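Local coordinates for pesticidal crystal protein Cry2Aa (Bacillus thuringiensis serovar kurstaki, PDB 1I5P) that promotes colloid-osmotic lysis by binding to the midgut epithelial cells of dipteran and lepidopteran insect larvae, at residues 51-56 against 79-84; 89-94 against 115-120; 284-289 against 436-441; 293-298 against 448-453; 305-310 against 472-477. One frame throughout, in Å; residues are numbered along the deposited sequence.

Overall arrangement
The five contacts fall into three groups. Contacts 1 and 2 both lie in the N-terminal helical bundle, with centres about 12 Å apart; they touch, I81 CG1 lying 3.5 Å from M90 SD, and helices 74-81 and 88-101 follow each other in the chain. Contacts 3 and 4 lie in the middle domain, centres about 7 Å apart, and share a polar seam in which D437 OD1 of contact 3 forms a 2.8 Å salt bridge with R448 NH1 of contact 4. Contact 5 stands apart, its centre about 24 Å from that of contact 4, where the middle domain meets the C-terminal sandwich. Contacts 1 and 3 lie on opposite sides of the chain's centre, their centres about 37 Å apart.

Contact 1. Residues 51-56 against 79-84; sequences APVVGT and GIIFPS
V53 and I80 meet inside the N-terminal helical bundle of this delta-endotoxin, where the N-terminal part of helix 53-65 packs against the last turn of helix 74-81. The CA atoms closest across the pair, those of V53 and I81, are 7.0 Å apart, so the two backbones approach closely with short aliphatic branches between them. V53 supplies the central methyl. With CG1 at chi1 68°, CG2 falls anti to the backbone N and reaches the other helix end, lying 3.9 Å from I81 CD1 and 4.1 Å from I80 CG2. The same methyl also rests 3.9 Å from the backbone O of I80, a van der Waals contact with the helix end itself. One turn further along, T56 repeats the pattern through its methyl rather than its hydroxyl. I80 CG2 thus has a neighbour from each of two successive turns, and all four residues are buried.

Around this first shell, side chains of helix 31-44 reach both partners, Q35 touching T56 and L31 touching I80, while Q179 and M183 of helix 170-193 pack on I81. Behind the contact, V54 O and G55 O accept hydrogen bonds from the S58 and S59 hydroxyls further along the helix. Where T56 meets I80, the two methyl carbons, T56 CG2 and I80 CG2, are 3.9 Å apart.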
# COMPACT_ATOMS: atom_id res chain seq x y z
N ALA A 51 -6.01 14.91 -0.78
CA ALA A 51 -6.97 15.27 -1.81
C ALA A 51 -7.51 13.97 -2.39
O ALA A 51 -6.74 13.14 -2.89
CB ALA A 51 -6.29 16.09 -2.90
N PRO A 52 -8.83 13.76 -2.32
CA PRO A 52 -9.46 12.54 -2.84
C PRO A 52 -9.10 12.16 -4.28
O PRO A 52 -9.10 10.98 -4.62
CB PRO A 52 -10.95 12.84 -2.70
CG PRO A 52 -11.01 14.35 -2.76
CD PRO A 52 -9.86 14.70 -1.86
N VAL A 53 -8.79 13.15 -5.12
CA VAL A 53 -8.43 12.85 -6.50
C VAL A 53 -7.24 11.89 -6.59
O VAL A 53 -7.13 11.11 -7.54
CB VAL A 53 -8.09 14.14 -7.28
CG1 VAL A 53 -6.80 14.76 -6.75
CG2 VAL A 53 -7.97 13.83 -8.76
N VAL A 54 -6.34 11.93 -5.60
CA VAL A 54 -5.17 11.05 -5.65
C VAL A 54 -5.63 9.60 -5.63
O VAL A 54 -5.05 8.74 -6.30
CB VAL A 54 -4.19 11.31 -4.47
CG1 VAL A 54 -3.80 12.79 -4.44
CG2 VAL A 54 -4.81 10.89 -3.15
N GLY A 55 -6.70 9.34 -4.88
CA GLY A 55 -7.24 7.99 -4.79
C GLY A 55 -7.87 7.58 -6.10
O GLY A 55 -7.72 6.44 -6.54
N THR A 56 -8.57 8.51 -6.74
CA THR A 56 -9.20 8.22 -8.02
C THR A 56 -8.15 7.94 -9.09
O THR A 56 -8.25 6.96 -9.83
CB THR A 56 -10.07 9.41 -8.50
OG1 THR A 56 -11.05 9.73 -7.51
CG2 THR A 56 -10.79 9.05 -9.80
N GLY A 79 -8.59 14.12 -18.00
CA GLY A 79 -9.97 14.40 -17.62
C GLY A 79 -10.26 14.23 -16.14
O GLY A 79 -11.27 14.74 -15.64
N ILE A 80 -9.40 13.51 -15.43
CA ILE A 80 -9.58 13.28 -14.01
C ILE A 80 -8.82 14.31 -13.17
O ILE A 80 -9.38 14.94 -12.27
CB ILE A 80 -9.08 11.88 -13.60
CG1 ILE A 80 -9.96 10.80 -14.25
CG2 ILE A 80 -9.07 11.74 -12.08
CD1 ILE A 80 -9.43 9.39 -14.07
N ILE A 81 -7.53 14.47 -13.48
CA ILE A 81 -6.67 15.39 -12.75
C ILE A 81 -6.89 16.86 -13.13
O ILE A 81 -6.58 17.75 -12.35
CB ILE A 81 -5.18 14.99 -12.93
CG1 ILE A 81 -4.32 15.68 -11.86
CG2 ILE A 81 -4.70 15.36 -14.33
CD1 ILE A 81 -4.75 15.36 -10.44
N PHE A 82 -7.42 17.09 -14.33
CA PHE A 82 -7.73 18.44 -14.81
C PHE A 82 -9.18 18.41 -15.30
O PHE A 82 -9.44 18.53 -16.50
CB PHE A 82 -6.82 18.84 -15.97
CG PHE A 82 -5.39 19.11 -15.58
CD1 PHE A 82 -4.36 18.35 -16.12
CD2 PHE A 82 -5.08 20.14 -14.70
CE1 PHE A 82 -3.03 18.61 -15.79
CE2 PHE A 82 -3.75 20.40 -14.36
CZ PHE A 82 -2.72 19.64 -14.91
N PRO A 83 -10.14 18.23 -14.38
CA PRO A 83 -11.56 18.19 -14.76
C PRO A 83 -12.01 19.38 -15.59
O PRO A 83 -12.11 20.51 -15.11
CB PRO A 83 -12.26 18.10 -13.41
CG PRO A 83 -11.29 18.76 -12.47
CD PRO A 83 -10.00 18.16 -12.92
N SER A 84 -12.31 19.09 -16.86
CA SER A 84 -12.75 20.08 -17.84
C SER A 84 -11.72 21.17 -18.03
O SER A 84 -12.06 22.31 -18.34
CB SER A 84 -14.09 20.68 -17.42
OG SER A 84 -15.12 19.71 -17.56

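Contact 2. Residues 89-94 against 115-120; sequences LMQDIL and AELIGL
L117 inserts its isobutyl fork against M90, joining helix 88-101 to the long helix 107-135 within the N-terminal helical bundle. Their CA atoms are 7.5 Å apart, the closest such pair between the two segments. The tight part lies at the root of the methionine: M90 CB is met by both leucine methyls, CD2 at 3.7 Å and CD1 at 3.8 Å. The rest of the M90 chain then folds back toward the same leucine. Bends at chi2 (-64°) and chi3 (-93°) bring the terminal methyl round, and M90 CE ends 3.8 Å from L117 CD2. One leucine methyl is therefore touched by two separate parts of a single methionine. M90 also packs against Q179 and M183 of helix 170-193, and this part of the seam is buried.

The looser side belongs to Q91. It is partly exposed, and it touches L117 with an aliphatic carbon, not with its amide; the chain runs on, extended, and touches N114 on the same helix as L117. E116, on a different side of helix 107-135, takes no part in the apolar seam: its carboxylate forms salt bridges with R112 and R160, which probably stabilise its negative charge. The contrast is a modest one in distance, since Q91 CG approaches L117 CD1 no nearer than 4.1 Å.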
# COMPACT_ATOMS: atom_id res chain seq x y z
N LEU A 89 -8.01 21.03 -8.79
CA LEU A 89 -7.64 19.85 -8.01
C LEU A 89 -6.14 19.81 -7.73
O LEU A 89 -5.70 19.37 -6.67
CB LEU A 89 -8.09 18.56 -8.72
CG LEU A 89 -9.61 18.39 -8.89
CD1 LEU A 89 -9.91 17.03 -9.50
CD2 LEU A 89 -10.31 18.52 -7.54
N MET A 90 -5.34 20.26 -8.70
CA MET A 90 -3.90 20.29 -8.51
C MET A 90 -3.58 21.41 -7.52
O MET A 90 -2.73 21.25 -6.65
CB MET A 90 -3.20 20.56 -9.84
CG MET A 90 -3.20 19.37 -10.78
SD MET A 90 -2.28 17.97 -10.10
CE MET A 90 -0.64 18.25 -10.82
N GLN A 91 -4.28 22.53 -7.63
CA GLN A 91 -4.04 23.64 -6.72
C GLN A 91 -4.38 23.21 -5.30
O GLN A 91 -3.69 23.58 -4.36
CB GLN A 91 -4.88 24.87 -7.10
CG GLN A 91 -4.56 25.45 -8.47
CD GLN A 91 -5.36 26.70 -8.77
OE1 GLN A 91 -6.40 26.95 -8.16
NE2 GLN A 91 -4.89 27.49 -9.73
N ASP A 92 -5.45 22.43 -5.15
CA ASP A 92 -5.86 21.97 -3.83
C ASP A 92 -4.87 20.97 -3.24
O ASP A 92 -4.65 20.94 -2.03
CB ASP A 92 -7.25 21.33 -3.91
CG ASP A 92 -7.65 20.68 -2.61
OD1 ASP A 92 -8.00 21.41 -1.65
OD2 ASP A 92 -7.61 19.43 -2.53
N ILE A 93 -4.28 20.14 -4.09
CA ILE A 93 -3.30 19.17 -3.62
C ILE A 93 -2.15 19.93 -2.98
O ILE A 93 -1.70 19.59 -1.88
CB ILE A 93 -2.75 18.32 -4.79
CG1 ILE A 93 -3.78 17.25 -5.18
CG2 ILE A 93 -1.41 17.69 -4.41
CD1 ILE A 93 -3.40 16.43 -6.40
N LEU A 94 -1.68 20.97 -3.66
CA LEU A 94 -0.59 21.80 -3.15
C LEU A 94 -0.97 22.47 -1.85
O LEU A 94 -0.20 22.46 -0.89
CB LEU A 94 -0.20 22.88 -4.15
CG LEU A 94 0.71 23.97 -3.56
CD1 LEU A 94 2.08 23.38 -3.21
CD2 LEU A 94 0.85 25.11 -4.54
N ALA A 115 1.57 28.75 -13.03
CA ALA A 115 1.68 28.96 -14.47
C ALA A 115 1.97 27.62 -15.14
O ALA A 115 1.47 27.33 -16.23
CB ALA A 115 2.79 29.97 -14.77
N GLU A 116 2.79 26.81 -14.48
CA GLU A 116 3.14 25.50 -15.00
C GLU A 116 1.95 24.55 -14.99
O GLU A 116 1.84 23.69 -15.86
CB GLU A 116 4.29 24.89 -14.19
CG GLU A 116 5.63 25.59 -14.38
CD GLU A 116 6.04 25.67 -15.83
OE1 GLU A 116 5.56 24.84 -16.64
OE2 GLU A 116 6.87 26.54 -16.18
N LEU A 117 1.06 24.70 -14.01
CA LEU A 117 -0.12 23.84 -13.95
C LEU A 117 -1.02 24.15 -15.14
O LEU A 117 -1.60 23.26 -15.76
CB LEU A 117 -0.90 24.04 -12.65
CG LEU A 117 -0.32 23.44 -11.36
CD1 LEU A 117 -1.24 23.76 -10.20
CD2 LEU A 117 -0.15 21.94 -11.50
N ILE A 118 -1.13 25.44 -15.44
CA ILE A 118 -1.94 25.90 -16.55
C ILE A 118 -1.34 25.41 -17.87
O ILE A 118 -2.07 24.92 -18.74
CB ILE A 118 -2.01 27.45 -16.57
CG1 ILE A 118 -2.90 27.93 -15.41
CG2 ILE A 118 -2.55 27.94 -17.90
CD1 ILE A 118 -2.81 29.42 -15.15
N GLY A 119 -0.03 25.52 -18.00
CA GLY A 119 0.63 25.10 -19.23
C GLY A 119 0.57 23.60 -19.46
O GLY A 119 0.36 23.13 -20.59
N LEU A 120 0.77 22.85 -18.38
CA LEU A 120 0.73 21.40 -18.43
C LEU A 120 -0.65 20.97 -18.93
O LEU A 120 -0.78 20.20 -19.88
CB LEU A 120 1.00 20.84 -17.03
CG LEU A 120 1.56 19.43 -16.88
CD1 LEU A 120 2.78 19.24 -17.78
CD2 LEU A 120 1.94 19.20 -15.43

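Contact 3. Residues 284-289 against 436-441; sequences QTQSFT and EDLTRP
L438 divides its two methyls between Q286 and F288, and every contact between the segments passes through it. The apolar part is the meeting with F288. L438 CD2 sits at the rim of the phenyl ring, close to the ring plane and 4.1 Å from CE2, and the two side chains cross at about a right angle. This is edge contact, with the methyl beside the ring instead of over a face.

The second meeting joins a polar group to a methyl by van der Waals contact alone. Q286 reaches out extended, CG anti to the backbone N (chi1 -176°), and its NE2 comes within 4.1 Å of L438 CD1 from the opposite direction. Its OE1 accepts a hydrogen bond from I433 N, which helps to fix the amide. I433 also packs on both F288 and L438, so one loop residue touches both sides.

The contact lies in the beta-prism middle domain and borders the N-terminal domain: the weakly bonded strand 287-289 pairs antiparallel with strand 235-237, and the F288 ring touches L238 and M241 of helix 238-259. That ring also meets L296 of helix 293-300, while L438, of helix 435-438, rests on F295.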
# COMPACT_ATOMS: atom_id res chain seq x y z
N GLN A 284 -0.97 8.47 23.93
CA GLN A 284 0.13 7.96 23.11
C GLN A 284 1.18 9.06 22.98
O GLN A 284 1.16 9.84 22.03
CB GLN A 284 -0.41 7.55 21.74
CG GLN A 284 -1.59 6.58 21.84
CD GLN A 284 -2.94 7.28 21.97
OE1 GLN A 284 -3.03 8.42 22.42
NE2 GLN A 284 -4.00 6.57 21.59
N THR A 285 2.11 9.10 23.93
CA THR A 285 3.13 10.14 23.99
C THR A 285 4.53 9.86 23.46
O THR A 285 5.26 10.80 23.14
CB THR A 285 3.30 10.60 25.45
OG1 THR A 285 3.46 9.45 26.29
CG2 THR A 285 2.09 11.38 25.91
N GLN A 286 4.93 8.61 23.39
CA GLN A 286 6.28 8.31 22.92
C GLN A 286 6.59 8.91 21.56
O GLN A 286 5.77 8.89 20.64
CB GLN A 286 6.51 6.80 22.92
CG GLN A 286 7.93 6.41 22.56
CD GLN A 286 8.23 4.96 22.90
OE1 GLN A 286 7.32 4.15 23.09
NE2 GLN A 286 9.50 4.63 22.98
N SER A 287 7.80 9.46 21.44
CA SER A 287 8.23 10.07 20.19
C SER A 287 9.18 9.09 19.50
O SER A 287 9.94 8.39 20.16
CB SER A 287 8.94 11.40 20.48
OG SER A 287 9.14 12.15 19.30
N PHE A 288 9.12 9.03 18.18
CA PHE A 288 9.99 8.11 17.44
C PHE A 288 10.76 8.80 16.33
O PHE A 288 10.33 9.84 15.81
CB PHE A 288 9.18 6.97 16.83
CG PHE A 288 8.36 6.19 17.82
CD1 PHE A 288 7.05 6.57 18.11
CD2 PHE A 288 8.90 5.09 18.48
CE1 PHE A 288 6.29 5.86 19.04
CE2 PHE A 288 8.14 4.37 19.41
CZ PHE A 288 6.84 4.77 19.69
N THR A 289 11.89 8.20 15.97
CA THR A 289 12.73 8.70 14.90
C THR A 289 12.80 7.62 13.82
O THR A 289 12.35 6.49 14.03
CB THR A 289 14.16 9.00 15.40
OG1 THR A 289 14.75 7.80 15.89
CG2 THR A 289 14.12 10.04 16.51
N GLU A 436 15.51 -1.56 23.88
CA GLU A 436 16.00 -2.89 23.54
C GLU A 436 15.15 -3.50 22.44
O GLU A 436 15.63 -4.32 21.66
CB GLU A 436 16.00 -3.81 24.77
CG GLU A 436 16.92 -3.37 25.90
CD GLU A 436 16.20 -2.50 26.93
OE1 GLU A 436 15.77 -1.38 26.59
OE2 GLU A 436 16.08 -2.94 28.09
N ASP A 437 13.88 -3.10 22.38
CA ASP A 437 13.00 -3.61 21.34
C ASP A 437 13.18 -2.79 20.07
O ASP A 437 13.28 -3.34 18.98
CB ASP A 437 11.53 -3.56 21.79
CG ASP A 437 11.14 -4.76 22.64
OD1 ASP A 437 11.52 -5.89 22.28
OD2 ASP A 437 10.43 -4.56 23.65
N LEU A 438 13.25 -1.47 20.23
CA LEU A 438 13.42 -0.57 19.09
C LEU A 438 14.70 -0.83 18.31
O LEU A 438 14.80 -0.53 17.12
CB LEU A 438 13.42 0.89 19.56
CG LEU A 438 12.14 1.44 20.18
CD1 LEU A 438 12.42 2.81 20.78
CD2 LEU A 438 11.05 1.53 19.13
N THR A 439 15.68 -1.40 19.00
CA THR A 439 16.97 -1.69 18.39
C THR A 439 17.03 -3.06 17.71
O THR A 439 17.99 -3.37 17.01
CB THR A 439 18.10 -1.62 19.44
OG1 THR A 439 19.35 -1.91 18.82
CG2 THR A 439 17.85 -2.64 20.54
N ARG A 440 16.01 -3.88 17.93
CA ARG A 440 15.98 -5.21 17.34
C ARG A 440 14.70 -5.51 16.57
O ARG A 440 13.72 -6.01 17.12
CB ARG A 440 16.18 -6.25 18.44
CG ARG A 440 17.55 -6.12 19.07
CD ARG A 440 17.65 -6.73 20.45
NE ARG A 440 18.84 -6.19 21.11
CZ ARG A 440 19.40 -6.69 22.21
NH1 ARG A 440 18.87 -7.75 22.80
NH2 ARG A 440 20.49 -6.12 22.71
N PRO A 441 14.69 -5.19 15.26
CA PRO A 441 13.53 -5.43 14.41
C PRO A 441 13.14 -6.89 14.42
O PRO A 441 14.00 -7.76 14.52
CB PRO A 441 14.02 -4.98 13.04
CG PRO A 441 14.97 -3.88 13.38
CD PRO A 441 15.76 -4.51 14.50

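Contact 4. Residues 293-298 against 448-453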
# COMPACT_ATOMS: atom_id res chain seq x y z
N TRP A 293 11.77 3.17 12.98
CA TRP A 293 10.79 2.72 12.00
C TRP A 293 10.90 1.24 11.62
O TRP A 293 9.89 0.53 11.62
CB TRP A 293 10.86 3.59 10.73
CG TRP A 293 9.80 3.26 9.71
CD1 TRP A 293 9.99 3.05 8.38
CD2 TRP A 293 8.40 3.06 9.95
NE1 TRP A 293 8.80 2.71 7.77
CE2 TRP A 293 7.81 2.71 8.72
CE3 TRP A 293 7.59 3.13 11.10
CZ2 TRP A 293 6.44 2.43 8.59
CZ3 TRP A 293 6.22 2.85 10.97
CH2 TRP A 293 5.67 2.51 9.72
N PRO A 294 12.11 0.75 11.31
CA PRO A 294 12.27 -0.66 10.95
C PRO A 294 11.62 -1.58 11.95
O PRO A 294 10.92 -2.52 11.57
CB PRO A 294 13.79 -0.82 10.88
CG PRO A 294 14.21 0.52 10.34
CD PRO A 294 13.41 1.45 11.23
N PHE A 295 11.83 -1.31 13.24
CA PHE A 295 11.22 -2.13 14.27
C PHE A 295 9.70 -2.06 14.19
O PHE A 295 9.03 -3.09 14.21
CB PHE A 295 11.64 -1.69 15.67
CG PHE A 295 10.73 -2.23 16.75
CD1 PHE A 295 10.88 -3.54 17.22
CD2 PHE A 295 9.67 -1.47 17.23
CE1 PHE A 295 9.99 -4.08 18.14
CE2 PHE A 295 8.77 -2.00 18.16
CZ PHE A 295 8.93 -3.31 18.62
N LEU A 296 9.18 -0.84 14.12
CA LEU A 296 7.74 -0.63 14.08
C LEU A 296 7.02 -1.35 12.95
O LEU A 296 6.04 -2.06 13.18
CB LEU A 296 7.43 0.87 14.04
CG LEU A 296 7.81 1.62 15.32
CD1 LEU A 296 7.64 3.14 15.13
CD2 LEU A 296 6.94 1.12 16.47
N TYR A 297 7.49 -1.20 11.72
CA TYR A 297 6.80 -1.87 10.63
C TYR A 297 7.06 -3.38 10.61
O TYR A 297 6.28 -4.13 10.03
CB TYR A 297 7.14 -1.21 9.28
CG TYR A 297 8.51 -1.48 8.70
CD1 TYR A 297 8.86 -2.75 8.24
CD2 TYR A 297 9.42 -0.45 8.53
CE1 TYR A 297 10.09 -2.98 7.62
CE2 TYR A 297 10.66 -0.67 7.90
CZ TYR A 297 10.98 -1.94 7.45
OH TYR A 297 12.17 -2.16 6.80
N SER A 298 8.14 -3.83 11.25
CA SER A 298 8.41 -5.26 11.29
C SER A 298 7.42 -5.88 12.27
O SER A 298 7.04 -7.05 12.14
CB SER A 298 9.85 -5.55 11.75
OG SER A 298 10.02 -5.35 13.15
N ARG A 448 7.01 -12.06 19.49
CA ARG A 448 7.74 -11.50 20.63
C ARG A 448 6.79 -10.60 21.41
O ARG A 448 6.01 -9.86 20.81
CB ARG A 448 8.95 -10.69 20.15
CG ARG A 448 10.02 -10.48 21.21
CD ARG A 448 10.84 -9.20 20.96
NE ARG A 448 11.64 -9.23 19.74
CZ ARG A 448 12.25 -8.16 19.22
NH1 ARG A 448 12.16 -6.99 19.83
NH2 ARG A 448 12.96 -8.27 18.11
N ASN A 449 6.85 -10.66 22.73
CA ASN A 449 5.98 -9.82 23.56
C ASN A 449 6.58 -8.42 23.70
O ASN A 449 7.70 -8.26 24.18
CB ASN A 449 5.79 -10.45 24.94
CG ASN A 449 5.12 -11.80 24.88
OD1 ASN A 449 4.29 -12.06 24.00
ND2 ASN A 449 5.45 -12.67 25.82
N ILE A 450 5.82 -7.42 23.27
CA ILE A 450 6.28 -6.03 23.36
C ILE A 450 5.59 -5.36 24.53
O ILE A 450 4.45 -4.89 24.42
CB ILE A 450 5.96 -5.26 22.05
CG1 ILE A 450 6.48 -6.04 20.85
CG2 ILE A 450 6.59 -3.88 22.10
CD1 ILE A 450 7.97 -6.37 20.91
N GLU A 451 6.28 -5.31 25.67
CA GLU A 451 5.72 -4.72 26.89
C GLU A 451 6.54 -3.52 27.37
O GLU A 451 7.70 -3.35 26.98
CB GLU A 451 5.66 -5.81 27.97
CG GLU A 451 5.17 -5.37 29.35
CD GLU A 451 5.00 -6.56 30.30
OE1 GLU A 451 5.87 -7.45 30.31
OE2 GLU A 451 3.99 -6.59 31.04
N SER A 452 5.93 -2.70 28.21
CA SER A 452 6.61 -1.52 28.77
C SER A 452 7.75 -1.96 29.67
O SER A 452 7.69 -3.02 30.29
CB SER A 452 5.63 -0.68 29.59
OG SER A 452 4.84 0.17 28.77
N PRO A 453 8.80 -1.13 29.77
CA PRO A 453 9.95 -1.46 30.61
C PRO A 453 9.46 -1.63 32.03
O PRO A 453 8.46 -1.02 32.41
CB PRO A 453 10.85 -0.24 30.46
CG PRO A 453 10.51 0.26 29.09
CD PRO A 453 9.00 0.18 29.13
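Helix 293-300 of the beta-prism middle domain packs here against the loop between helix 435-438 and strand 462-469, with the ring of F295 as the meeting point. F295 CG stands anti to the backbone N (chi1 163°), which carries the phenyl group away from the helix toward the loop. I450 arrives from the opposite direction, and its CD1 lies in the ring plane at the edge, 3.9 Å from CZ and 4.1 Å from CE1. The methyl therefore abuts the rim and does not cover a face.

R448 supplies the second approach. Its chain bends at chi3 (-65°), bringing NH1 within 4.0 Å of F295 CE1. The guanidinium and phenyl planes are 37° apart, an oblique contact that does not amount to a stack. What fixes the guanidinium is polar: NH1 makes a salt bridge to D437, and NH2 a hydrogen bond to the backbone O of R440. The cation is thus held by two partners, with NH1 near CE1 of the ring.

On the helix, S298 OG donates a 2.7 Å hydrogen bond to F295 O and also bonds to L442 N, tying the turn to the chain after helix 435-438. Further out, I450 pairs through its backbone with L350 and packs on P430 of strand 422-430, while W293 faces helix 238-259 through M241 and L242.

Contact 5. Residues 305-310 against 472-477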
# COMPACT_ATOMS: atom_id res chain seq x y z
N ASN A 305 0.58 -12.71 6.55
CA ASN A 305 0.17 -13.73 5.59
C ASN A 305 -1.01 -14.55 6.09
O ASN A 305 -1.55 -15.39 5.36
CB ASN A 305 1.36 -14.64 5.27
CG ASN A 305 1.91 -15.35 6.49
OD1 ASN A 305 2.06 -14.76 7.55
ND2 ASN A 305 2.22 -16.63 6.33
N TYR A 306 -1.44 -14.30 7.32
CA TYR A 306 -2.58 -15.01 7.88
C TYR A 306 -3.86 -14.19 7.72
O TYR A 306 -3.81 -13.01 7.37
CB TYR A 306 -2.35 -15.31 9.37
CG TYR A 306 -1.40 -16.46 9.60
CD1 TYR A 306 -0.02 -16.27 9.60
CD2 TYR A 306 -1.88 -17.77 9.74
CE1 TYR A 306 0.86 -17.34 9.74
CE2 TYR A 306 -1.01 -18.84 9.88
CZ TYR A 306 0.35 -18.62 9.87
OH TYR A 306 1.19 -19.70 9.99
N ILE A 307 -5.00 -14.83 7.96
CA ILE A 307 -6.29 -14.16 7.84
C ILE A 307 -6.77 -13.67 9.20
O ILE A 307 -7.11 -14.46 10.08
CB ILE A 307 -7.33 -15.10 7.20
CG1 ILE A 307 -6.88 -15.44 5.77
CG2 ILE A 307 -8.71 -14.45 7.20
CD1 ILE A 307 -7.80 -16.39 5.03
N LEU A 308 -6.78 -12.35 9.35
CA LEU A 308 -7.18 -11.68 10.59
C LEU A 308 -8.58 -12.09 11.04
O LEU A 308 -9.55 -11.97 10.29
CB LEU A 308 -7.13 -10.16 10.39
CG LEU A 308 -7.51 -9.26 11.56
CD1 LEU A 308 -6.53 -9.48 12.71
CD2 LEU A 308 -7.49 -7.79 11.12
N SER A 309 -8.67 -12.54 12.28
CA SER A 309 -9.93 -12.97 12.85
C SER A 309 -10.46 -11.97 13.86
O SER A 309 -11.64 -11.63 13.86
CB SER A 309 -9.76 -14.33 13.53
OG SER A 309 -10.97 -14.75 14.12
N GLY A 310 -9.57 -11.50 14.73
CA GLY A 310 -9.97 -10.54 15.74
C GLY A 310 -8.89 -10.29 16.78
O GLY A 310 -7.71 -10.49 16.53
N ASN A 472 -7.63 -8.23 -1.56
CA ASN A 472 -8.99 -8.73 -1.45
C ASN A 472 -9.21 -10.05 -2.18
O ASN A 472 -10.14 -10.80 -1.86
CB ASN A 472 -9.95 -7.65 -1.98
CG ASN A 472 -11.40 -7.89 -1.60
OD1 ASN A 472 -11.70 -8.49 -0.57
ND2 ASN A 472 -12.32 -7.39 -2.43
N ASN A 473 -8.35 -10.36 -3.15
CA ASN A 473 -8.51 -11.60 -3.91
C ASN A 473 -7.99 -12.81 -3.15
O ASN A 473 -7.04 -13.48 -3.57
CB ASN A 473 -7.81 -11.49 -5.28
CG ASN A 473 -6.30 -11.38 -5.17
OD1 ASN A 473 -5.78 -10.66 -4.32
ND2 ASN A 473 -5.60 -12.08 -6.05
N ILE A 474 -8.65 -13.10 -2.04
CA ILE A 474 -8.30 -14.23 -1.20
C ILE A 474 -9.40 -15.28 -1.37
O ILE A 474 -10.55 -15.05 -0.99
CB ILE A 474 -8.24 -13.83 0.29
CG1 ILE A 474 -7.25 -12.67 0.48
CG2 ILE A 474 -7.82 -15.03 1.13
CD1 ILE A 474 -7.35 -11.98 1.83
N TYR A 475 -9.04 -16.41 -1.95
CA TYR A 475 -10.00 -17.48 -2.18
C TYR A 475 -10.54 -18.01 -0.86
O TYR A 475 -11.74 -18.12 -0.66
CB TYR A 475 -9.34 -18.62 -2.96
CG TYR A 475 -10.25 -19.81 -3.13
CD1 TYR A 475 -11.48 -19.67 -3.77
CD2 TYR A 475 -9.90 -21.06 -2.64
CE1 TYR A 475 -12.34 -20.76 -3.92
CE2 TYR A 475 -10.75 -22.16 -2.77
CZ TYR A 475 -11.97 -22.00 -3.42
OH TYR A 475 -12.81 -23.07 -3.56
N ALA A 476 -9.63 -18.35 0.05
CA ALA A 476 -10.00 -18.88 1.35
C ALA A 476 -8.75 -19.05 2.19
O ALA A 476 -7.64 -18.75 1.74
CB ALA A 476 -10.70 -20.23 1.19
N ALA A 477 -8.93 -19.51 3.42
CA ALA A 477 -7.80 -19.74 4.30
C ALA A 477 -7.31 -21.14 3.99
O ALA A 477 -8.11 -22.06 3.81
CB ALA A 477 -8.23 -19.66 5.75
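With CG1 anti to its carbonyl carbon (chi1 -63°) and CD1 continuing outward (chi2 178°), I307 is fully extended, and its terminal methyl carries the contact with residues 472-477. I474 is turned so that its CG2 stands anti to the backbone N, placing that branch rather than its longer arm beside I307. The two residues thereby meet as methyl to methyl, I307 CD1 lying 4.1 Å from I474 CG2.

The closer part lies at the far end of the short strand 474-477. I307 CD1 is 3.4 Å from both CB and CA of A477, a tighter spacing than carbon pairs normally adopt and one that may partly reflect coordinate error. The same methyl comes 4.0 Å from A476 C. It therefore meets both side chain and backbone, with A477 and I474 each pointing toward it. The CA atoms of I307 and A477 are 6.8 Å apart.

The contact joins two domains. I307 immediately precedes strand 308-321 of the beta prism, where S309 and G310 form a classic beta bulge opposite N341. Strand 474-477 pairs antiparallel with strand 483-486 in a sheet of the C-terminal sandwich. M483 of that strand touches both I307 and I474 and pairs through its backbone with N305, while L5 from the N-terminal region packs on A477.

The side-chain part of the meeting is aliphatic, with one carbonyl carbon, A476 C, also touched; cohesion here rests on dispersion and burial, while directional bonds come from the flanking backbone, such as that between N305 and M483.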